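Local atomic coordinates of putative sarcosine dimethylglycine methyltransferase (Galdieria sulphuraria, PDB entry 2O57), a protein that probably transfers methyl groups from S-adenosylmethionine to sarcosine or dimethylglycine. Residues Val47-Glu52 against Leu284-Met289; Leu64-Trp69 against Trp155-Phe160; Met189-Ile194 against Ser233-Leu238; Gly212-Tyr217 against Leu229-Arg234. All coordinates share one frame; numbering follows the deposited sequence.

From the N terminus, the chain first enters interaction 1, whose loop 47-52 finds its partner only at strand 284-293; this contact closes a loop that encloses the other three. Interaction 2 is the first to close inside it, setting helix 59-76 against strand 151-157. It ends before interaction 3 opens at the end of strand 181-190. Interactions 3 and 4 finish on the same piece of chain, sharing Ser233 and Arg234 where strand 226-233 passes into helix 235-251; interaction 4 brings helix 214-223 onto that strand. All four reach one mixed sheet, and interactions 1, 3 and 4 also touch the second subunit.

Interaction 1 (Val47-Glu52 against Leu284-Met289); sequences VGLYKE and LTWGGM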
# COMPACT_ATOMS: atom_id res chain seq x y z
N VAL A 47 12.04 -5.95 4.85
CA VAL A 47 10.82 -6.77 4.80
C VAL A 47 10.37 -6.90 3.35
O VAL A 47 10.28 -5.93 2.66
CB VAL A 47 9.72 -6.24 5.71
CG1 VAL A 47 8.46 -7.11 5.63
CG2 VAL A 47 10.23 -6.22 7.20
N GLY A 48 10.13 -8.14 2.90
CA GLY A 48 9.88 -8.45 1.52
C GLY A 48 8.41 -8.47 1.12
O GLY A 48 7.53 -8.55 1.98
N LEU A 49 8.18 -8.42 -0.19
CA LEU A 49 6.87 -8.69 -0.77
C LEU A 49 6.94 -10.13 -1.34
O LEU A 49 7.66 -10.39 -2.31
CB LEU A 49 6.51 -7.64 -1.84
CG LEU A 49 6.34 -6.16 -1.42
CD1 LEU A 49 6.05 -5.32 -2.71
CD2 LEU A 49 5.20 -6.04 -0.37
N TYR A 50 6.24 -11.07 -0.70
CA TYR A 50 6.35 -12.52 -1.00
C TYR A 50 5.27 -13.06 -1.95
O TYR A 50 4.12 -12.61 -1.92
CB TYR A 50 6.38 -13.36 0.29
CG TYR A 50 7.68 -13.11 1.04
CD1 TYR A 50 8.81 -13.91 0.79
CD2 TYR A 50 7.78 -12.06 1.96
CE1 TYR A 50 10.03 -13.69 1.44
CE2 TYR A 50 9.03 -11.80 2.61
CZ TYR A 50 10.13 -12.62 2.36
OH TYR A 50 11.33 -12.35 2.99
N LYS A 51 5.66 -13.98 -2.82
CA LYS A 51 4.75 -14.59 -3.81
C LYS A 51 4.39 -15.97 -3.26
O LYS A 51 5.27 -16.70 -2.85
CB LYS A 51 5.49 -14.74 -5.13
CG LYS A 51 4.74 -15.44 -6.25
CD LYS A 51 5.56 -15.34 -7.56
CE LYS A 51 4.92 -16.18 -8.70
NZ LYS A 51 5.63 -15.98 -10.04
N GLU A 52 3.11 -16.33 -3.25
CA GLU A 52 2.70 -17.72 -2.89
C GLU A 52 3.09 -18.74 -3.94
O GLU A 52 3.07 -18.40 -5.13
CB GLU A 52 1.18 -17.79 -2.68
CG GLU A 52 0.74 -16.98 -1.47
CD GLU A 52 0.92 -17.74 -0.15
OE1 GLU A 52 1.50 -18.86 -0.15
OE2 GLU A 52 0.49 -17.20 0.89
N LEU A 284 0.57 -6.34 15.12
CA LEU A 284 1.76 -5.77 14.47
C LEU A 284 1.59 -5.78 12.97
O LEU A 284 0.90 -6.64 12.41
CB LEU A 284 3.01 -6.56 14.85
CG LEU A 284 3.29 -6.72 16.35
CD1 LEU A 284 4.57 -7.58 16.53
CD2 LEU A 284 3.50 -5.38 17.01
N THR A 285 2.24 -4.85 12.31
CA THR A 285 2.20 -4.81 10.84
C THR A 285 3.50 -4.28 10.24
O THR A 285 4.39 -3.87 10.96
CB THR A 285 0.96 -3.99 10.32
OG1 THR A 285 0.84 -4.16 8.91
CG2 THR A 285 1.05 -2.49 10.65
N TRP A 286 3.61 -4.32 8.92
CA TRP A 286 4.72 -3.67 8.25
C TRP A 286 4.11 -2.52 7.49
O TRP A 286 3.30 -2.74 6.60
CB TRP A 286 5.46 -4.64 7.31
CG TRP A 286 6.62 -3.98 6.56
CD1 TRP A 286 7.70 -3.31 7.11
CD2 TRP A 286 6.81 -3.95 5.15
NE1 TRP A 286 8.50 -2.83 6.12
CE2 TRP A 286 8.01 -3.24 4.90
CE3 TRP A 286 6.09 -4.48 4.07
CZ2 TRP A 286 8.50 -3.03 3.61
CZ3 TRP A 286 6.59 -4.27 2.77
CH2 TRP A 286 7.79 -3.54 2.56
N GLY A 287 4.48 -1.30 7.87
CA GLY A 287 3.86 -0.08 7.35
C GLY A 287 4.69 0.55 6.27
O GLY A 287 5.91 0.39 6.25
N GLY A 288 4.04 1.26 5.35
CA GLY A 288 4.76 2.00 4.31
C GLY A 288 4.04 3.34 4.18
O GLY A 288 2.80 3.38 4.29
N MSE A 289 4.78 4.42 3.94
CA MSE A 289 4.16 5.74 3.79
C MSE A 289 4.93 6.65 2.85
O MSE A 289 6.14 6.57 2.77
CB MSE A 289 4.04 6.46 5.12
CG MSE A 289 3.64 5.56 6.28
SE MSE A 289 3.68 6.36 8.03
CE MSE A 289 2.12 7.57 7.90
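Val47 packs over one face of the Trp286 indole, and this one pair carries most of the contact. Its CB sits 3.5 Å from the centroid of the five-membered ring, only 10° off the normal, a CH-pi contact over the face. The two methyl groups straddle this point: CG1 is 3.6 Å from Trp286 CD2, while CG2 stands 3.9 Å from Trp286 CD1. Farther along the same face the carbonyl oxygen of Val47 comes within 3.5 Å of Trp286 CH2, above the six-membered ring, and it also takes a hydrogen bond from the hydroxyl of Thr66. The indole reaches this place because its CG stands opposite the backbone N (chi1 179°), which sends the ring off the strand toward the loop. Asp158 ties the pair together with both oxygens, OD1 holding Trp286 NE1 and OD2 the backbone N of Val47.

At Gly48 a side chain would run into the ring of Tyr50, and the carbonyl of the glycine is bonded to Ser237. Leu49 then approaches from another direction: its CD2 lies in the indole plane, 3.9 Å from Trp286 CZ3, and the two side chains cross at about a right angle. Beyond it, Tyr50 turns its hydroxyl to His241, and the loop runs on to the second subunit, where Glu52 makes backbone hydrogen bonds.

Trp286 thus meets the loop by face and edge near the start of the antiparallel strand 284-293, beside the carboxyl ends of the parallel strands, the side on which Rossmann-like class I methyltransferases usually bind their substrates.

Interaction 2 (Leu64-Trp69 against Trp155-Phe160); sequences LRTDEW and WSQDAF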
# COMPACT_ATOMS: atom_id res chain seq x y z
N LEU A 64 13.90 -7.52 -3.01
CA LEU A 64 13.94 -6.76 -4.28
C LEU A 64 12.59 -6.29 -4.78
O LEU A 64 12.48 -5.18 -5.30
CB LEU A 64 14.61 -7.55 -5.42
CG LEU A 64 16.10 -7.69 -5.29
CD1 LEU A 64 16.55 -8.84 -6.18
CD2 LEU A 64 16.80 -6.36 -5.67
N ARG A 65 11.55 -7.11 -4.59
CA ARG A 65 10.15 -6.68 -4.94
C ARG A 65 9.77 -5.44 -4.10
O ARG A 65 9.24 -4.46 -4.63
CB ARG A 65 9.14 -7.78 -4.71
CG ARG A 65 9.27 -8.97 -5.69
CD ARG A 65 8.07 -9.91 -5.65
NE ARG A 65 8.45 -11.21 -6.17
CZ ARG A 65 8.71 -12.29 -5.42
NH1 ARG A 65 8.54 -12.27 -4.11
NH2 ARG A 65 9.09 -13.43 -6.01
N THR A 66 10.12 -5.46 -2.81
CA THR A 66 9.89 -4.29 -1.95
C THR A 66 10.62 -3.06 -2.50
O THR A 66 10.03 -1.98 -2.57
CB THR A 66 10.37 -4.57 -0.52
OG1 THR A 66 9.41 -5.38 0.12
CG2 THR A 66 10.55 -3.25 0.32
N ASP A 67 11.89 -3.22 -2.90
CA ASP A 67 12.68 -2.08 -3.40
C ASP A 67 12.09 -1.50 -4.71
O ASP A 67 11.97 -0.29 -4.86
CB ASP A 67 14.14 -2.49 -3.65
CG ASP A 67 14.82 -2.92 -2.41
OD1 ASP A 67 14.34 -2.57 -1.31
OD2 ASP A 67 15.85 -3.63 -2.53
N GLU A 68 11.70 -2.39 -5.62
CA GLU A 68 11.02 -2.01 -6.88
C GLU A 68 9.70 -1.31 -6.58
O GLU A 68 9.39 -0.30 -7.21
CB GLU A 68 10.74 -3.23 -7.77
CG GLU A 68 12.00 -3.88 -8.36
CD GLU A 68 12.67 -3.07 -9.48
OE1 GLU A 68 12.07 -2.08 -9.98
OE2 GLU A 68 13.79 -3.45 -9.88
N TRP A 69 8.92 -1.87 -5.65
CA TRP A 69 7.60 -1.28 -5.29
C TRP A 69 7.80 0.12 -4.70
O TRP A 69 7.16 1.08 -5.14
CB TRP A 69 6.81 -2.18 -4.29
CG TRP A 69 5.70 -1.42 -3.57
CD1 TRP A 69 4.57 -0.88 -4.14
CD2 TRP A 69 5.65 -1.08 -2.17
NE1 TRP A 69 3.82 -0.23 -3.17
CE2 TRP A 69 4.46 -0.35 -1.96
CE3 TRP A 69 6.50 -1.34 -1.07
CZ2 TRP A 69 4.09 0.13 -0.70
CZ3 TRP A 69 6.14 -0.85 0.19
CH2 TRP A 69 4.93 -0.13 0.36
N TRP A 155 14.56 8.48 1.60
CA TRP A 155 14.22 7.07 1.51
C TRP A 155 14.67 6.49 2.83
O TRP A 155 15.82 6.74 3.27
CB TRP A 155 15.06 6.46 0.39
CG TRP A 155 15.06 4.93 0.20
CD1 TRP A 155 15.81 4.01 0.90
CD2 TRP A 155 14.34 4.19 -0.79
NE1 TRP A 155 15.61 2.74 0.39
CE2 TRP A 155 14.71 2.82 -0.64
CE3 TRP A 155 13.44 4.56 -1.80
CZ2 TRP A 155 14.19 1.80 -1.47
CZ3 TRP A 155 12.91 3.55 -2.63
CH2 TRP A 155 13.31 2.18 -2.47
N SER A 156 13.78 5.73 3.49
CA SER A 156 14.20 5.06 4.74
C SER A 156 13.46 3.74 4.89
O SER A 156 12.24 3.72 5.06
CB SER A 156 13.91 5.99 5.93
OG SER A 156 14.40 5.42 7.13
N GLN A 157 14.18 2.64 4.88
CA GLN A 157 13.56 1.31 4.97
C GLN A 157 13.88 0.65 6.30
O GLN A 157 15.05 0.31 6.58
CB GLN A 157 14.05 0.43 3.84
CG GLN A 157 13.47 0.80 2.48
CD GLN A 157 14.08 -0.07 1.38
OE1 GLN A 157 15.29 -0.08 1.17
NE2 GLN A 157 13.24 -0.79 0.70
N ASP A 158 12.84 0.53 7.12
CA ASP A 158 12.85 -0.22 8.40
C ASP A 158 13.85 0.33 9.42
O ASP A 158 14.31 -0.39 10.28
CB ASP A 158 13.12 -1.72 8.13
CG ASP A 158 12.09 -2.34 7.17
OD1 ASP A 158 11.03 -1.70 6.92
OD2 ASP A 158 12.34 -3.46 6.69
N ALA A 159 14.15 1.61 9.31
CA ALA A 159 15.14 2.24 10.21
C ALA A 159 14.52 2.98 11.39
O ALA A 159 15.17 3.12 12.44
CB ALA A 159 16.00 3.19 9.41
N PHE A 160 13.32 3.54 11.21
CA PHE A 160 12.69 4.41 12.25
C PHE A 160 12.30 3.57 13.48
O PHE A 160 12.25 4.10 14.59
CB PHE A 160 11.43 5.09 11.69
CG PHE A 160 11.67 6.30 10.77
CD1 PHE A 160 12.89 6.53 10.11
CD2 PHE A 160 10.64 7.22 10.59
CE1 PHE A 160 13.06 7.64 9.26
CE2 PHE A 160 10.79 8.32 9.75
CZ PHE A 160 12.02 8.54 9.08
O HOH W 1 16.95 -1.97 -0.12
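Gln157 reaches from strand 151-157 to Asp67 on helix 59-76, and its side chain can be followed atom by atom. CB leaves the strand toward the helix. CG lies beside the backbone N, and the chain is then fully extended (chi2 177°), which carries the amide across the gap between the two elements, whose local axes stay 11.4 Å apart. CD comes 3.7 Å from Asp67 OD1. At the tip the two amide atoms do different work. NE2 donates to Asp67 OD1 over 2.9 Å in an almost straight bond (175°); the carboxylate oxygen lies in the amide plane, although the two flat groups are turned 55° against each other. The same nitrogen packs 3.7 Å from the methyl CG2 of Thr66, whose hydroxyl is engaged by Val47. OE1 takes a weak bond from Trp155 NE1, 2.9 Å long but bent, and a water stands 2.8 Å from it, within reach of Asp67 as well.

Trp155 offers its ring edge to the helix, with CH2 3.7 Å from the carbonyl oxygen of Asp67 in the plane of the indole, while Ala96 and Leu100 of helix 95-104 also touch this side chain. With a leucine in place of Gln157, the Asp67 carboxylate would probably be left without its straight amide donor and the indole N-H without this acceptor.

A buried polar tie of this kind joins a helix to the fourth parallel strand of a Rossmann-like methyltransferase sheet; Asp67 lies near a glycine-rich sequence, Gly90 to Gly95, that resembles the cofactor-binding motif of the family.

Interaction 3 (Met189-Ile194 against Ser233-Leu238); sequences MKEDGI and SRPDSL
A water-bridged polar contact links Glu191, just past the end of strand 181-190, with Ser233, the last residue of strand 226-233 before the chain turns into helix 235-251. The two side chains stay apart, Glu191 OE2 being 3.8 Å from Ser233 OG. A water fills the role of go-between: it donates to Glu191 OE1 over a short 2.5 Å and lies 2.8 Å from Ser233 OG. The glutamate reaches it through a bend at its second torsion (chi2 -88°), which folds the carboxylate back toward the serine. The serine hydroxyl stands opposite its own backbone N, and it is also hydrogen-bonded to Thr285 OG1, so the water joins a small polar chain that continues onto strand 284-293. Next to it the ring of Pro235 approaches more loosely, CG lying 4.4 Å from Glu191 OE2.

Both segments change direction at the contact. Glu191 opens a type II turn closed by the bond from Ile194 N to Glu191 O, 3.2 Å, and Gly193 takes the positive phi (87°) at its third position, where a CB would press on the preceding carbonyl. On the other segment Arg234 is the N-cap of helix 235-251, so Ser233 ends its strand with a single residue between it and the helix.

The second subunit adds its own partners: Glu191 OE1 is in a salt bridge with Arg218 of that chain, which probably favours the ionised carboxylate, and Ser233 pairs with an antiparallel strand of it. The contact therefore belongs to a dimer interface in which edge strands join two methyltransferase-like sheets into one.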
# COMPACT_ATOMS: atom_id res chain seq x y z
N MSE A 189 5.88 -2.05 12.49
CA MSE A 189 5.12 -1.20 13.40
C MSE A 189 4.04 -1.96 14.15
O MSE A 189 3.84 -3.14 13.89
CB MSE A 189 4.55 0.06 12.70
CG MSE A 189 4.05 -0.01 11.29
SE MSE A 189 3.68 1.86 10.58
CE MSE A 189 5.11 2.42 9.67
N LYS A 190 3.41 -1.30 15.12
CA LYS A 190 2.20 -1.82 15.72
C LYS A 190 1.00 -1.27 14.94
O LYS A 190 1.08 -0.20 14.30
CB LYS A 190 2.12 -1.50 17.23
CG LYS A 190 1.91 0.00 17.59
CD LYS A 190 1.86 0.26 19.14
CE LYS A 190 1.04 1.51 19.44
NZ LYS A 190 1.18 1.97 20.87
N GLU A 191 -0.09 -2.03 14.96
CA GLU A 191 -1.37 -1.53 14.44
C GLU A 191 -1.88 -0.36 15.28
O GLU A 191 -1.73 -0.37 16.51
CB GLU A 191 -2.39 -2.68 14.42
CG GLU A 191 -2.04 -3.75 13.41
CD GLU A 191 -2.61 -3.45 12.04
OE1 GLU A 191 -3.22 -2.36 11.89
OE2 GLU A 191 -2.47 -4.29 11.14
N ASP A 192 -2.48 0.64 14.62
CA ASP A 192 -3.16 1.74 15.34
C ASP A 192 -4.13 1.17 16.36
O ASP A 192 -4.85 0.22 16.08
CB ASP A 192 -3.99 2.65 14.40
CG ASP A 192 -3.15 3.39 13.36
OD1 ASP A 192 -2.00 3.75 13.61
OD2 ASP A 192 -3.70 3.63 12.26
N GLY A 193 -4.16 1.77 17.55
CA GLY A 193 -5.08 1.35 18.62
C GLY A 193 -4.59 0.22 19.51
O GLY A 193 -5.28 -0.19 20.42
N ILE A 194 -3.38 -0.27 19.25
CA ILE A 194 -2.76 -1.30 20.09
C ILE A 194 -1.97 -0.60 21.20
O ILE A 194 -1.08 0.21 20.91
CB ILE A 194 -1.91 -2.30 19.26
CG1 ILE A 194 -2.79 -3.38 18.61
CG2 ILE A 194 -0.87 -3.08 20.14
CD1 ILE A 194 -3.75 -2.92 17.60
N SER A 233 -0.37 -0.97 4.75
CA SER A 233 -0.18 -1.83 5.92
C SER A 233 -0.18 -3.24 5.36
O SER A 233 -1.15 -3.65 4.69
CB SER A 233 -1.30 -1.61 6.95
OG SER A 233 -1.26 -2.60 7.98
N ARG A 234 0.92 -3.96 5.57
CA ARG A 234 1.05 -5.30 5.03
C ARG A 234 1.41 -6.25 6.16
O ARG A 234 2.58 -6.65 6.26
CB ARG A 234 2.14 -5.32 3.96
CG ARG A 234 1.82 -4.42 2.74
CD ARG A 234 2.99 -4.43 1.77
NE ARG A 234 2.85 -3.46 0.68
CZ ARG A 234 2.35 -3.77 -0.51
NH1 ARG A 234 1.92 -5.02 -0.78
NH2 ARG A 234 2.31 -2.83 -1.45
N PRO A 235 0.41 -6.64 7.00
CA PRO A 235 0.75 -7.63 8.04
C PRO A 235 1.09 -9.01 7.44
O PRO A 235 1.86 -9.77 8.04
CB PRO A 235 -0.50 -7.68 8.92
CG PRO A 235 -1.63 -7.22 8.00
CD PRO A 235 -1.01 -6.20 7.08
N ASP A 236 0.60 -9.30 6.23
CA ASP A 236 1.04 -10.50 5.52
C ASP A 236 2.55 -10.55 5.26
O ASP A 236 3.16 -11.57 5.51
CB ASP A 236 0.19 -10.83 4.26
CG ASP A 236 0.25 -9.74 3.16
OD1 ASP A 236 0.83 -8.62 3.33
OD2 ASP A 236 -0.35 -10.04 2.10
N SER A 237 3.12 -9.46 4.75
CA SER A 237 4.56 -9.35 4.54
C SER A 237 5.34 -9.53 5.85
O SER A 237 6.37 -10.21 5.86
CB SER A 237 4.93 -8.01 3.87
OG SER A 237 4.72 -8.10 2.45
N LEU A 238 4.87 -8.89 6.93
CA LEU A 238 5.52 -9.00 8.23
C LEU A 238 5.62 -10.48 8.65
O LEU A 238 6.74 -10.96 8.99
CB LEU A 238 4.74 -8.22 9.28
CG LEU A 238 5.45 -8.13 10.64
CD1 LEU A 238 6.31 -6.92 10.66
CD2 LEU A 238 4.41 -8.06 11.75
O HOH W 2 -3.32 -1.51 9.58

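Interaction 4 (Gly212-Tyr217 against Leu229-Arg234); sequences GSLGLY and LRTFSR
The carbonyl oxygen of Phe232 accepts the backbone N-H of Gly288 on the neighbouring strand, and the two methyl groups of Leu214 merely pack against the same oxygen, CD1 at 3.8 Å and CD2 at 3.9 Å. The leucine points from the first turn of helix 214-223 straight at strand 226-233, and its torsions (chi1 -68°, chi2 173°) direct the forked end at the strand, with CD1 on the Ser233 side and CD2 on the Thr231 side. CD1 thereby also rests 3.9 Å from Ser233 CB, while CD2 meets Thr231 CB at 4.1 Å. Met189 and Met289, both selenomethionines, pack on the same side chain.

The helix start that presents it is capped: Ser213, just before it, takes a weak bond from Leu216 N to its OG, 3.3 Å long, and Asp192 accepts from the backbone N of Gly215, just after it. A serine at Leu214 would probably leave Thr231 and Ser233 without the leucine methyls that cover them and open a gap between helix and strand.

Between these segments, then, the binding is purely by van der Waals contact: the strand's backbone bonds to strand 284-293 at Phe232 and pairs with a strand of the second subunit from Thr231 to Ser233, and the helix adds an apolar side chain over the sheet.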
# COMPACT_ATOMS: atom_id res chain seq x y z
N GLY A 212 6.31 2.63 16.68
CA GLY A 212 5.63 3.45 15.68
C GLY A 212 4.33 2.82 15.21
O GLY A 212 4.10 1.64 15.42
N SER A 213 3.46 3.64 14.60
CA SER A 213 2.23 3.17 13.93
C SER A 213 1.87 4.20 12.85
O SER A 213 2.36 5.36 12.89
CB SER A 213 1.06 3.06 14.93
OG SER A 213 0.79 4.34 15.48
N LEU A 214 1.06 3.78 11.88
CA LEU A 214 0.67 4.68 10.79
C LEU A 214 0.01 5.95 11.32
O LEU A 214 0.29 7.04 10.80
CB LEU A 214 -0.26 3.96 9.80
CG LEU A 214 0.35 2.82 8.96
CD1 LEU A 214 -0.73 2.10 8.18
CD2 LEU A 214 1.45 3.38 7.97
N GLY A 215 -0.84 5.82 12.34
CA GLY A 215 -1.55 6.99 12.88
C GLY A 215 -0.57 7.96 13.55
O GLY A 215 -0.67 9.18 13.36
N LEU A 216 0.37 7.42 14.32
CA LEU A 216 1.35 8.29 15.00
C LEU A 216 2.26 9.02 13.98
O LEU A 216 2.45 10.23 14.07
CB LEU A 216 2.23 7.53 15.99
CG LEU A 216 3.38 8.30 16.67
CD1 LEU A 216 2.92 9.50 17.53
CD2 LEU A 216 4.19 7.29 17.53
N TYR A 217 2.82 8.26 13.05
CA TYR A 217 3.69 8.84 12.02
C TYR A 217 2.96 9.94 11.23
O TYR A 217 3.54 10.99 10.93
CB TYR A 217 4.22 7.75 11.09
CG TYR A 217 5.33 6.89 11.73
CD1 TYR A 217 5.65 7.01 13.09
CD2 TYR A 217 6.03 5.97 10.98
CE1 TYR A 217 6.67 6.21 13.68
CE2 TYR A 217 7.06 5.18 11.54
CZ TYR A 217 7.36 5.31 12.90
OH TYR A 217 8.37 4.50 13.44
N LEU A 229 0.66 11.44 1.74
CA LEU A 229 0.14 11.20 0.38
C LEU A 229 -0.57 9.86 0.27
O LEU A 229 -1.61 9.78 -0.36
CB LEU A 229 1.28 11.19 -0.63
CG LEU A 229 2.10 12.47 -0.83
CD1 LEU A 229 3.13 12.28 -1.98
CD2 LEU A 229 1.21 13.67 -1.14
N ARG A 230 0.01 8.83 0.89
CA ARG A 230 -0.53 7.48 0.86
C ARG A 230 0.11 6.62 1.96
O ARG A 230 1.25 6.88 2.38
CB ARG A 230 -0.30 6.85 -0.52
CG ARG A 230 1.17 6.73 -0.95
CD ARG A 230 1.32 6.34 -2.41
NE ARG A 230 1.25 7.52 -3.29
CZ ARG A 230 2.00 7.72 -4.38
NH1 ARG A 230 2.87 6.81 -4.81
NH2 ARG A 230 1.86 8.84 -5.06
N THR A 231 -0.62 5.58 2.38
CA THR A 231 -0.13 4.61 3.35
C THR A 231 -0.49 3.17 2.97
O THR A 231 -1.44 2.92 2.17
CB THR A 231 -0.61 4.92 4.79
OG1 THR A 231 -2.03 4.76 4.90
CG2 THR A 231 -0.26 6.34 5.22
N PHE A 232 0.27 2.23 3.55
CA PHE A 232 0.21 0.83 3.22
C PHE A 232 0.42 0.08 4.53
O PHE A 232 1.26 0.47 5.36
CB PHE A 232 1.34 0.44 2.23
CG PHE A 232 1.35 1.27 0.95
CD1 PHE A 232 0.73 0.80 -0.21
CD2 PHE A 232 2.01 2.50 0.90
CE1 PHE A 232 0.73 1.58 -1.40
CE2 PHE A 232 2.00 3.27 -0.27
CZ PHE A 232 1.37 2.82 -1.42
N SER A 233 -0.37 -0.97 4.75
CA SER A 233 -0.18 -1.83 5.92
C SER A 233 -0.18 -3.24 5.36
O SER A 233 -1.15 -3.65 4.69
CB SER A 233 -1.30 -1.61 6.95
OG SER A 233 -1.26 -2.60 7.98
N ARG A 234 0.92 -3.96 5.57
CA ARG A 234 1.05 -5.30 5.03
C ARG A 234 1.41 -6.25 6.16
O ARG A 234 2.58 -6.65 6.26
CB ARG A 234 2.14 -5.32 3.96
CG ARG A 234 1.82 -4.42 2.74
CD ARG A 234 2.99 -4.43 1.77
NE ARG A 234 2.85 -3.46 0.68
CZ ARG A 234 2.35 -3.77 -0.51
NH1 ARG A 234 1.92 -5.02 -0.78
NH2 ARG A 234 2.31 -2.83 -1.45